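Local coordinates for phosphoribosylaminoimidazole carboxylase, ATPase subunit (Thermus thermophilus, PDB 3AW8), which probably catalyses the ATP-dependent conversion of 5-aminoimidazole ribonucleotide and bicarbonate to N5-carboxyaminoimidazole ribonucleotide, a step of purine biosynthesis, at residues 90-94 against 258-262; 112-118 against 167-173; 268-273 against 338-342; 272-276 against 292-297. All coordinates share one frame; numbering follows the deposited sequence.

Interaction 1 (90-94 against 258-262); sequences ALEVA and EMAPR. With AMP (adenosine monophosphate), chain C.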
# COMPACT_ATOMS: atom_id res chain seq x y z
N ALA A 90 -4.59 22.32 18.18
CA ALA A 90 -3.29 21.79 17.77
C ALA A 90 -2.67 22.61 16.65
O ALA A 90 -1.46 22.85 16.64
CB ALA A 90 -3.44 20.34 17.34
N LEU A 91 -3.49 23.05 15.70
CA LEU A 91 -3.00 23.88 14.61
C LEU A 91 -2.52 25.21 15.18
O LEU A 91 -1.46 25.71 14.82
CB LEU A 91 -4.12 24.16 13.60
CG LEU A 91 -4.36 23.16 12.49
CD1 LEU A 91 -5.49 23.65 11.61
CD2 LEU A 91 -3.10 23.00 11.68
N GLU A 92 -3.33 25.77 16.07
CA GLU A 92 -3.03 27.05 16.71
C GLU A 92 -1.65 26.96 17.37
O GLU A 92 -0.76 27.76 17.08
CB GLU A 92 -4.09 27.35 17.77
CG GLU A 92 -4.33 28.83 18.06
CD GLU A 92 -5.49 29.42 17.25
OE1 GLU A 92 -6.62 28.87 17.34
OE2 GLU A 92 -5.27 30.43 16.54
N VAL A 93 -1.49 25.99 18.26
CA VAL A 93 -0.23 25.80 18.96
C VAL A 93 0.94 25.61 18.00
O VAL A 93 1.96 26.30 18.11
CB VAL A 93 -0.30 24.55 19.88
CG1 VAL A 93 1.04 24.32 20.56
CG2 VAL A 93 -1.39 24.73 20.92
N ALA A 94 0.79 24.69 17.06
CA ALA A 94 1.85 24.37 16.10
C ALA A 94 2.21 25.43 15.07
O ALA A 94 3.29 25.37 14.49
CB ALA A 94 1.50 23.07 15.38
N GLU A 258 10.10 21.05 17.25
CA GLU A 258 8.88 21.33 16.50
C GLU A 258 7.81 20.25 16.63
O GLU A 258 8.12 19.09 16.90
CB GLU A 258 9.17 21.46 15.00
CG GLU A 258 9.68 22.79 14.54
CD GLU A 258 9.82 22.86 13.02
OE1 GLU A 258 10.63 22.08 12.46
OE2 GLU A 258 9.12 23.68 12.40
N MET A 259 6.56 20.65 16.43
CA MET A 259 5.45 19.71 16.47
C MET A 259 4.62 19.95 15.21
O MET A 259 4.48 21.08 14.75
CB MET A 259 4.61 19.90 17.73
CG MET A 259 3.66 21.08 17.74
SD MET A 259 1.93 20.56 17.89
CE MET A 259 1.76 20.40 19.66
N ALA A 260 4.09 18.87 14.64
CA ALA A 260 3.26 18.96 13.44
C ALA A 260 2.00 18.14 13.73
O ALA A 260 2.09 16.95 14.02
CB ALA A 260 4.00 18.40 12.23
N PRO A 261 0.82 18.77 13.67
CA PRO A 261 -0.42 18.04 13.94
C PRO A 261 -0.85 17.19 12.76
O PRO A 261 -1.94 17.40 12.21
CB PRO A 261 -1.40 19.17 14.23
CG PRO A 261 -0.96 20.22 13.26
CD PRO A 261 0.55 20.19 13.37
N ARG A 262 -0.02 16.22 12.38
CA ARG A 262 -0.33 15.39 11.23
C ARG A 262 0.76 14.36 10.92
O ARG A 262 1.83 14.34 11.55
CB ARG A 262 -0.46 16.28 10.00
CG ARG A 262 0.79 17.15 9.81
CD ARG A 262 0.78 17.89 8.50
NE ARG A 262 1.95 18.77 8.35
CZ ARG A 262 3.21 18.35 8.22
NH1 ARG A 262 3.51 17.05 8.21
NH2 ARG A 262 4.18 19.24 8.08
P AMP C . 12.88 24.72 11.06
O1P AMP C . 12.05 23.57 10.61
O2P AMP C . 13.00 24.70 12.67
O3P AMP C . 12.20 26.10 10.58
O5' AMP C . 14.36 24.62 10.39
C5' AMP C . 14.99 23.40 10.85
C4' AMP C . 16.48 23.42 10.47
O4' AMP C . 17.20 24.48 11.18
C3' AMP C . 17.17 22.09 10.84
O3' AMP C . 18.06 21.69 9.79
C2' AMP C . 17.90 22.37 12.16
O2' AMP C . 19.15 21.67 12.22
C1' AMP C . 18.09 23.91 12.19
N9 AMP C . 17.76 24.44 13.54
C8 AMP C . 16.54 24.88 13.97
N7 AMP C . 16.60 25.29 15.20
C5 AMP C . 17.87 25.14 15.65
C6 AMP C . 18.53 25.41 16.88
N6 AMP C . 17.84 25.94 17.95
N1 AMP C . 19.85 25.13 16.98
C2 AMP C . 20.54 24.61 15.95
N3 AMP C . 19.95 24.35 14.78
C4 AMP C . 18.64 24.60 14.58
O HOH W 1 5.15 23.58 13.85
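Met259 places CG between its backbone N and carbonyl carbon (chi1 77°) and then bends at chi2 and chi3, a folded course that lays SD against the methyl group of Ala94 and brings CE close to Val93. SD comes to 3.6 Å from Ala94 CB. The methyl CE lies 4.1 Å from Val93 CG1, the branch that stands anti to the valine backbone N (chi1 177°), and the two side chains cross at about a right angle. Pro261 supplies the other half of the contact with three successive ring carbons: CB rests on Ala90 CB, CG meets Leu91 CD2 at 3.8 Å, and CD reaches Ala94 CB at 3.6 Å. Ala94 thus touches both sulfur and proline ring.

The case illustrates how a helix of the preATP-grasp domain can seat on strand 253-260, outermost within this chain in the eight-stranded sheet: helix 90-94 and strand 258-260 run roughly antiparallel, their axes 8.4 Å apart at closest approach. Tyr65 touches both Leu91 and Pro261, and Leu237 both Val93 and Met259. Just before Met259, Glu258 belongs to the nucleotide pocket, its OE1 2.8 Å from O1P of AMP. No direct hydrogen bond joins the segments. The side chains that meet are all apolar, so the direct contact rests on van der Waals packing, and a water between Ala94 O and Met259 O provides a polar link across it.

Interaction 2 (112-118 against 167-173); sequences PPFHPVD and RGLILEG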
# COMPACT_ATOMS: atom_id res chain seq x y z
N PRO A 112 14.99 24.37 24.01
CA PRO A 112 16.16 25.25 24.00
C PRO A 112 15.80 26.57 24.69
O PRO A 112 14.62 26.92 24.78
CB PRO A 112 16.42 25.47 22.51
CG PRO A 112 15.89 24.22 21.88
CD PRO A 112 14.61 24.00 22.64
N PRO A 113 16.80 27.30 25.19
CA PRO A 113 16.43 28.56 25.84
C PRO A 113 15.83 29.46 24.76
O PRO A 113 16.44 29.66 23.70
CB PRO A 113 17.76 29.08 26.37
CG PRO A 113 18.75 28.53 25.37
CD PRO A 113 18.26 27.11 25.20
N PHE A 114 14.63 29.98 25.01
CA PHE A 114 13.96 30.84 24.05
C PHE A 114 13.37 32.07 24.72
O PHE A 114 12.99 32.03 25.90
CB PHE A 114 12.83 30.09 23.36
CG PHE A 114 11.66 29.79 24.27
CD1 PHE A 114 11.68 28.69 25.12
CD2 PHE A 114 10.56 30.64 24.30
CE1 PHE A 114 10.61 28.43 25.97
CE2 PHE A 114 9.49 30.39 25.14
CZ PHE A 114 9.51 29.28 25.98
N HIS A 115 13.28 33.16 23.97
CA HIS A 115 12.72 34.38 24.51
C HIS A 115 12.01 35.18 23.42
O HIS A 115 12.51 35.30 22.29
CB HIS A 115 13.84 35.21 25.16
CG HIS A 115 13.34 36.34 26.02
ND1 HIS A 115 13.04 37.59 25.51
CD2 HIS A 115 13.08 36.39 27.34
CE1 HIS A 115 12.61 38.36 26.49
NE2 HIS A 115 12.63 37.66 27.62
N PRO A 116 10.83 35.73 23.74
CA PRO A 116 10.03 36.53 22.81
C PRO A 116 10.73 37.84 22.44
O PRO A 116 11.27 38.52 23.31
CB PRO A 116 8.74 36.78 23.60
CG PRO A 116 8.67 35.62 24.53
CD PRO A 116 10.09 35.49 24.99
N VAL A 117 10.74 38.17 21.15
CA VAL A 117 11.38 39.41 20.72
C VAL A 117 10.52 40.23 19.77
O VAL A 117 10.35 39.90 18.60
CB VAL A 117 12.74 39.14 20.05
CG1 VAL A 117 13.68 38.48 21.04
CG2 VAL A 117 12.57 38.26 18.83
N ASP A 118 9.98 41.32 20.31
CA ASP A 118 9.14 42.23 19.54
C ASP A 118 9.86 43.55 19.32
O ASP A 118 9.70 44.20 18.29
CB ASP A 118 7.82 42.47 20.27
CG ASP A 118 7.03 41.19 20.48
OD1 ASP A 118 6.75 40.51 19.47
OD2 ASP A 118 6.70 40.87 21.64
N ARG A 167 9.60 42.50 14.62
CA ARG A 167 8.55 42.16 15.57
C ARG A 167 7.96 40.78 15.26
O ARG A 167 8.10 40.27 14.14
CB ARG A 167 7.45 43.23 15.53
CG ARG A 167 6.14 42.85 16.22
CD ARG A 167 5.15 44.00 16.20
NE ARG A 167 5.48 45.03 17.19
CZ ARG A 167 5.38 44.87 18.51
NH1 ARG A 167 4.95 43.72 19.01
NH2 ARG A 167 5.71 45.86 19.33
N GLY A 168 7.32 40.17 16.26
CA GLY A 168 6.72 38.86 16.07
C GLY A 168 7.77 37.81 15.78
O GLY A 168 7.55 36.89 14.99
N LEU A 169 8.93 37.96 16.42
CA LEU A 169 10.03 37.02 16.22
C LEU A 169 10.37 36.33 17.54
O LEU A 169 9.94 36.75 18.61
CB LEU A 169 11.25 37.77 15.69
CG LEU A 169 10.99 38.69 14.49
CD1 LEU A 169 12.28 39.43 14.14
CD2 LEU A 169 10.50 37.89 13.30
N ILE A 170 11.14 35.26 17.45
CA ILE A 170 11.54 34.51 18.63
C ILE A 170 13.05 34.27 18.64
O ILE A 170 13.65 34.02 17.59
CB ILE A 170 10.79 33.16 18.70
CG1 ILE A 170 11.20 32.40 19.96
CG2 ILE A 170 11.07 32.35 17.45
CD1 ILE A 170 10.42 31.14 20.18
N LEU A 171 13.65 34.36 19.82
CA LEU A 171 15.08 34.15 19.96
C LEU A 171 15.31 32.80 20.61
O LEU A 171 14.85 32.54 21.73
CB LEU A 171 15.69 35.28 20.82
CG LEU A 171 17.19 35.60 20.80
CD1 LEU A 171 17.98 34.47 21.45
CD2 LEU A 171 17.65 35.83 19.37
N GLU A 172 16.01 31.92 19.90
CA GLU A 172 16.31 30.58 20.39
C GLU A 172 17.81 30.40 20.55
O GLU A 172 18.59 30.77 19.67
CB GLU A 172 15.78 29.51 19.43
CG GLU A 172 14.31 29.16 19.60
CD GLU A 172 13.87 28.00 18.71
OE1 GLU A 172 14.52 26.93 18.75
OE2 GLU A 172 12.86 28.15 17.98
N GLY A 173 18.21 29.82 21.67
CA GLY A 173 19.62 29.60 21.91
C GLY A 173 20.13 28.42 21.11
O GLY A 173 19.71 27.29 21.34
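Phe114 and Ile170 lie on one face of an antiparallel pair of strands, Val117 and Leu171 on the other, in the four-stranded sheet of the ATP-grasp domain whose border strand within the chain is 114-117. Ile170 CD1 approaches Phe114 CB at 4.1 Å and meets the ring obliquely, while the phenylalanine side chain packs on Leu98 and Gln105 of helix 97-107. Beside them Glu172 sends its carboxylate to a salt bridge with Lys137, in the AMP pocket. On the opposite face Val117 divides its methyls: CG1, anti to the carbonyl carbon (chi1 -61°), meets Leu171 CB at 3.8 Å, and CG2 leans on Leu169 CB.

Where the pair ends, Asp118 and Arg167 show that a charge pair need not be a hydrogen bond. The guanidinium sets one face over Asp118 CB, with its plane only 12° from that of the carboxylate. OD1 lies well out of the guanidinium plane, and the long salt bridge of 3.7 Å between Asp118 OD1 and Arg167 NH1 rests on charge alone. OD1 also accepts from Gly168 N through its anti lone pair. A valine here would probably deprive Gly168 N of that acceptor and leave the Arg167 charge without its mate. At the far end Gly173 N donates to Pro113 O at 2.7 Å, and Pro113 CG packs 3.7 Å from Gly173 CA.

Interaction 3 (268-273 against 338-342); sequences HWTIEG and HITLR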
# COMPACT_ATOMS: atom_id res chain seq x y z
N HIS A 268 7.45 8.39 6.59
CA HIS A 268 7.05 7.69 5.39
C HIS A 268 7.59 6.28 5.34
O HIS A 268 7.06 5.45 4.61
CB HIS A 268 7.50 8.45 4.15
CG HIS A 268 6.88 9.80 4.03
ND1 HIS A 268 5.73 10.15 4.70
CD2 HIS A 268 7.24 10.89 3.30
CE1 HIS A 268 5.40 11.39 4.40
NE2 HIS A 268 6.30 11.86 3.55
N TRP A 269 8.63 6.00 6.12
CA TRP A 269 9.21 4.65 6.14
C TRP A 269 8.24 3.62 6.74
O TRP A 269 8.42 2.42 6.56
CB TRP A 269 10.50 4.63 6.95
CG TRP A 269 10.29 4.99 8.39
CD1 TRP A 269 10.27 6.25 8.92
CD2 TRP A 269 10.01 4.09 9.46
NE1 TRP A 269 9.98 6.19 10.26
CE2 TRP A 269 9.81 4.87 10.62
CE3 TRP A 269 9.89 2.70 9.56
CZ2 TRP A 269 9.51 4.31 11.87
CZ3 TRP A 269 9.58 2.14 10.80
CH2 TRP A 269 9.40 2.94 11.94
N THR A 270 7.21 4.09 7.44
CA THR A 270 6.26 3.18 8.07
C THR A 270 5.33 2.48 7.08
O THR A 270 4.63 1.53 7.45
CB THR A 270 5.40 3.88 9.15
OG1 THR A 270 4.53 4.83 8.55
CG2 THR A 270 6.29 4.57 10.18
N ILE A 271 5.33 2.93 5.83
CA ILE A 271 4.48 2.29 4.83
C ILE A 271 4.88 0.82 4.64
O ILE A 271 4.03 -0.05 4.54
CB ILE A 271 4.53 3.02 3.48
CG1 ILE A 271 4.05 4.47 3.66
CG2 ILE A 271 3.62 2.33 2.47
CD1 ILE A 271 4.05 5.27 2.38
N GLU A 272 6.18 0.55 4.61
CA GLU A 272 6.65 -0.83 4.48
C GLU A 272 7.53 -1.26 5.66
O GLU A 272 7.66 -2.45 5.93
CB GLU A 272 7.39 -1.05 3.17
CG GLU A 272 8.15 0.15 2.70
CD GLU A 272 7.34 0.98 1.73
OE1 GLU A 272 7.33 2.22 1.87
OE2 GLU A 272 6.73 0.39 0.81
N GLY A 273 8.11 -0.29 6.37
CA GLY A 273 8.97 -0.60 7.50
C GLY A 273 8.34 -0.75 8.89
O GLY A 273 9.05 -0.97 9.88
N HIS A 338 9.91 9.87 -2.59
CA HIS A 338 10.83 9.37 -1.59
C HIS A 338 11.09 7.89 -1.86
O HIS A 338 10.40 7.26 -2.67
CB HIS A 338 10.28 9.60 -0.17
CG HIS A 338 9.22 8.63 0.25
ND1 HIS A 338 7.87 8.87 0.06
CD2 HIS A 338 9.31 7.43 0.86
CE1 HIS A 338 7.18 7.86 0.54
NE2 HIS A 338 8.02 6.97 1.03
N ILE A 339 12.11 7.34 -1.20
CA ILE A 339 12.47 5.94 -1.37
C ILE A 339 12.69 5.32 -0.01
O ILE A 339 13.50 5.81 0.77
CB ILE A 339 13.79 5.78 -2.15
CG1 ILE A 339 13.67 6.40 -3.54
CG2 ILE A 339 14.16 4.31 -2.24
CD1 ILE A 339 14.99 6.46 -4.27
N THR A 340 11.97 4.25 0.29
CA THR A 340 12.18 3.58 1.56
C THR A 340 12.89 2.26 1.34
O THR A 340 12.41 1.40 0.60
CB THR A 340 10.88 3.33 2.31
OG1 THR A 340 10.37 4.58 2.80
CG2 THR A 340 11.12 2.39 3.49
N LEU A 341 14.04 2.13 1.98
CA LEU A 341 14.86 0.93 1.91
C LEU A 341 14.64 0.18 3.20
O LEU A 341 14.95 0.67 4.28
CB LEU A 341 16.34 1.32 1.77
CG LEU A 341 17.40 0.22 1.68
CD1 LEU A 341 17.13 -0.69 0.49
CD2 LEU A 341 18.76 0.87 1.56
N ARG A 342 14.08 -1.02 3.09
CA ARG A 342 13.82 -1.83 4.26
C ARG A 342 14.58 -3.15 4.19
O ARG A 342 14.22 -4.04 3.41
CB ARG A 342 12.33 -2.10 4.39
CG ARG A 342 11.90 -2.62 5.74
CD ARG A 342 10.61 -3.39 5.63
NE ARG A 342 10.81 -4.61 4.85
CZ ARG A 342 11.57 -5.62 5.24
NH1 ARG A 342 12.20 -5.57 6.41
NH2 ARG A 342 11.71 -6.70 4.47
O HOH W 2 7.74 4.60 2.14
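Thr340 meets segment 268-273 with every atom of its side chain. CB stands 3.7 Å from Glu272 OE1, the glutamate arriving from the opposite direction. From there the side chain forks. The methyl CG2, anti to the backbone N, packs on Glu272 CG at 3.8 Å and near Trp269 CA. The hydroxyl OG1, on the branch anti to the carbonyl carbon (chi1 -71°), lies beside Trp269 CA and donates to a water at 2.7 Å. That water in turn donates to His268 O, lies so close to Glu272 OE1 that the bond between them is doubtful in its detail at this resolution, and is hydrogen-bonded to His338 NE2, lying in the plane of the imidazole at its edge. One solvent molecule thereby appears to join two side chains of the strand to a carbonyl and a carboxylate of segment 268-273, a worked example of buried polar atoms linked without a direct bond across the contact.

The strand is 335-343, set between strands 299-306 and 321-325 in the eight-stranded antiparallel sheet that runs on from the ATP-grasp domain into the C-terminal domain; the short, weakly bonded helix 270-273 lies against it. Along the same strand His338 offers one ring face to His268 CB, a CH-pi contact with CB 3.7 Å from the ring centroid, while the two imidazoles meet obliquely with planes at 36°. Tyr326 OH bonds ND1 of His338, and His324 bonds Glu272 OE1. Further along, Arg342 passes CD 3.7 Å from Gly273 CA, and its guanidinium forms a salt bridge with Glu275 of the second subunit.

Interaction 4 (272-276 against 292-297); sequences EGAET and GSTAPR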
# COMPACT_ATOMS: atom_id res chain seq x y z
N GLU A 272 6.18 0.55 4.61
CA GLU A 272 6.65 -0.83 4.48
C GLU A 272 7.53 -1.26 5.66
O GLU A 272 7.66 -2.45 5.93
CB GLU A 272 7.39 -1.05 3.17
CG GLU A 272 8.15 0.15 2.70
CD GLU A 272 7.34 0.98 1.73
OE1 GLU A 272 7.33 2.22 1.87
OE2 GLU A 272 6.73 0.39 0.81
N GLY A 273 8.11 -0.29 6.37
CA GLY A 273 8.97 -0.60 7.50
C GLY A 273 8.34 -0.75 8.89
O GLY A 273 9.05 -0.97 9.88
N ALA A 274 7.02 -0.62 8.99
CA ALA A 274 6.33 -0.77 10.28
C ALA A 274 5.09 -1.62 10.02
O ALA A 274 4.59 -1.66 8.90
CB ALA A 274 5.95 0.59 10.84
N GLU A 275 4.58 -2.29 11.04
CA GLU A 275 3.42 -3.14 10.84
C GLU A 275 2.20 -2.36 10.37
O GLU A 275 1.32 -2.92 9.71
CB GLU A 275 3.09 -3.93 12.11
CG GLU A 275 2.26 -5.17 11.81
CD GLU A 275 2.95 -6.11 10.84
OE1 GLU A 275 2.26 -6.91 10.16
OE2 GLU A 275 4.20 -6.06 10.76
N THR A 276 2.14 -1.09 10.73
CA THR A 276 1.02 -0.24 10.35
C THR A 276 1.60 1.11 10.00
O THR A 276 2.37 1.69 10.78
CB THR A 276 0.02 -0.04 11.52
OG1 THR A 276 -0.32 -1.30 12.09
CG2 THR A 276 -1.25 0.63 11.01
N GLY A 292 -3.44 0.26 15.00
CA GLY A 292 -2.67 -0.89 14.58
C GLY A 292 -1.29 -0.87 15.20
O GLY A 292 -0.81 0.17 15.66
N SER A 293 -0.66 -2.04 15.23
CA SER A 293 0.67 -2.19 15.80
C SER A 293 1.67 -1.27 15.12
O SER A 293 1.63 -1.07 13.90
CB SER A 293 1.12 -3.64 15.66
OG SER A 293 2.46 -3.80 16.12
N THR A 294 2.58 -0.70 15.91
CA THR A 294 3.60 0.19 15.39
C THR A 294 4.96 -0.50 15.35
O THR A 294 5.98 0.13 15.06
CB THR A 294 3.72 1.44 16.26
OG1 THR A 294 3.81 1.05 17.63
CG2 THR A 294 2.51 2.34 16.07
N ALA A 295 4.98 -1.80 15.63
CA ALA A 295 6.23 -2.55 15.62
C ALA A 295 6.95 -2.42 14.28
O ALA A 295 6.34 -2.52 13.22
CB ALA A 295 5.95 -4.01 15.94
N PRO A 296 8.27 -2.19 14.31
CA PRO A 296 9.05 -2.06 13.07
C PRO A 296 9.37 -3.38 12.39
O PRO A 296 9.50 -4.41 13.05
CB PRO A 296 10.31 -1.34 13.54
CG PRO A 296 10.50 -1.88 14.91
CD PRO A 296 9.09 -1.85 15.48
N ARG A 297 9.48 -3.34 11.07
CA ARG A 297 9.83 -4.52 10.29
C ARG A 297 11.27 -4.31 9.88
O ARG A 297 11.56 -3.62 8.89
CB ARG A 297 8.96 -4.62 9.03
CG ARG A 297 7.50 -4.99 9.26
CD ARG A 297 6.74 -4.92 7.95
NE ARG A 297 5.30 -5.15 8.10
CZ ARG A 297 4.41 -4.83 7.17
NH1 ARG A 297 3.12 -5.06 7.38
NH2 ARG A 297 4.79 -4.26 6.03
O HOH W 3 11.85 -0.79 9.50
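Arg297 and Glu275 form a salt bridge in which the two flat groups are steeply turned, their planes 71° apart. NE donates to Glu275 OE2 at 3.0 Å; the oxygen lies near the guanidinium plane, yet the N-H comes in from above the carboxylate plane. A second, weak bond runs from NH1 to OE1. Ala274 O lies over one face of the guanidinium, 3.6 Å from Arg297 CZ, and NH2 makes a weak bond to Glu272 O at the edge. The arginine chain is extended from CG to NE (chi2 175°), which carries its head alongside residues 272-275.

Backbone bonds fix this first shell. Arg297 N donates to Gly273 O at 2.7 Å, and Glu275 N to Ala295 O at 2.8 Å, flanking a single bridge between Ala274 and Pro296. A water links Gly273 O with Arg297 O. Beyond them Thr276 OG1 donates to Ser293 O at 2.7 Å, while Ser293 OG accepts from Ala295 N in an ST turn that shapes the loop. A leucine in place of Arg297 would probably leave the Glu275 carboxylate without its partner in this chain and Glu272 O without its weak bond.

The arrangement illustrates how an arginine side chain and a few hydrogen bonds together fasten a loop at a homodimer interface: Glu275 O accepts from NE2 of His322 of the second subunit, and Glu272 packs on Arg297 of that subunit. Within the chain, Ala274 and Pro296 rest on Tyr196 and Pro197 of strand 193-204, and Thr276 lies against Asn281 and Arg284 of helix 278-287.

Overall arrangement
Interactions 1 and 2 adjoin the nucleotide site, whereas 3 and 4 belong to the dimer side of the molecule. Interaction 1 supplies Glu258 and interaction 2 Glu172 to the AMP pocket from two parts of the ATP-grasp fold, with centres about 18 Å apart. Interactions 3 and 4 share Glu272 and Gly273, have centres about 10 Å apart and touch directly, Arg342 NH1 lying 3.2 Å from Arg297 O in a probable hydrogen bond; both also meet the second subunit. The strand of interaction 1 and that of interaction 3 lie in the same eight-stranded sheet. Interaction 2 lies across the chain's centre from interaction 4, about 38 Å between centres.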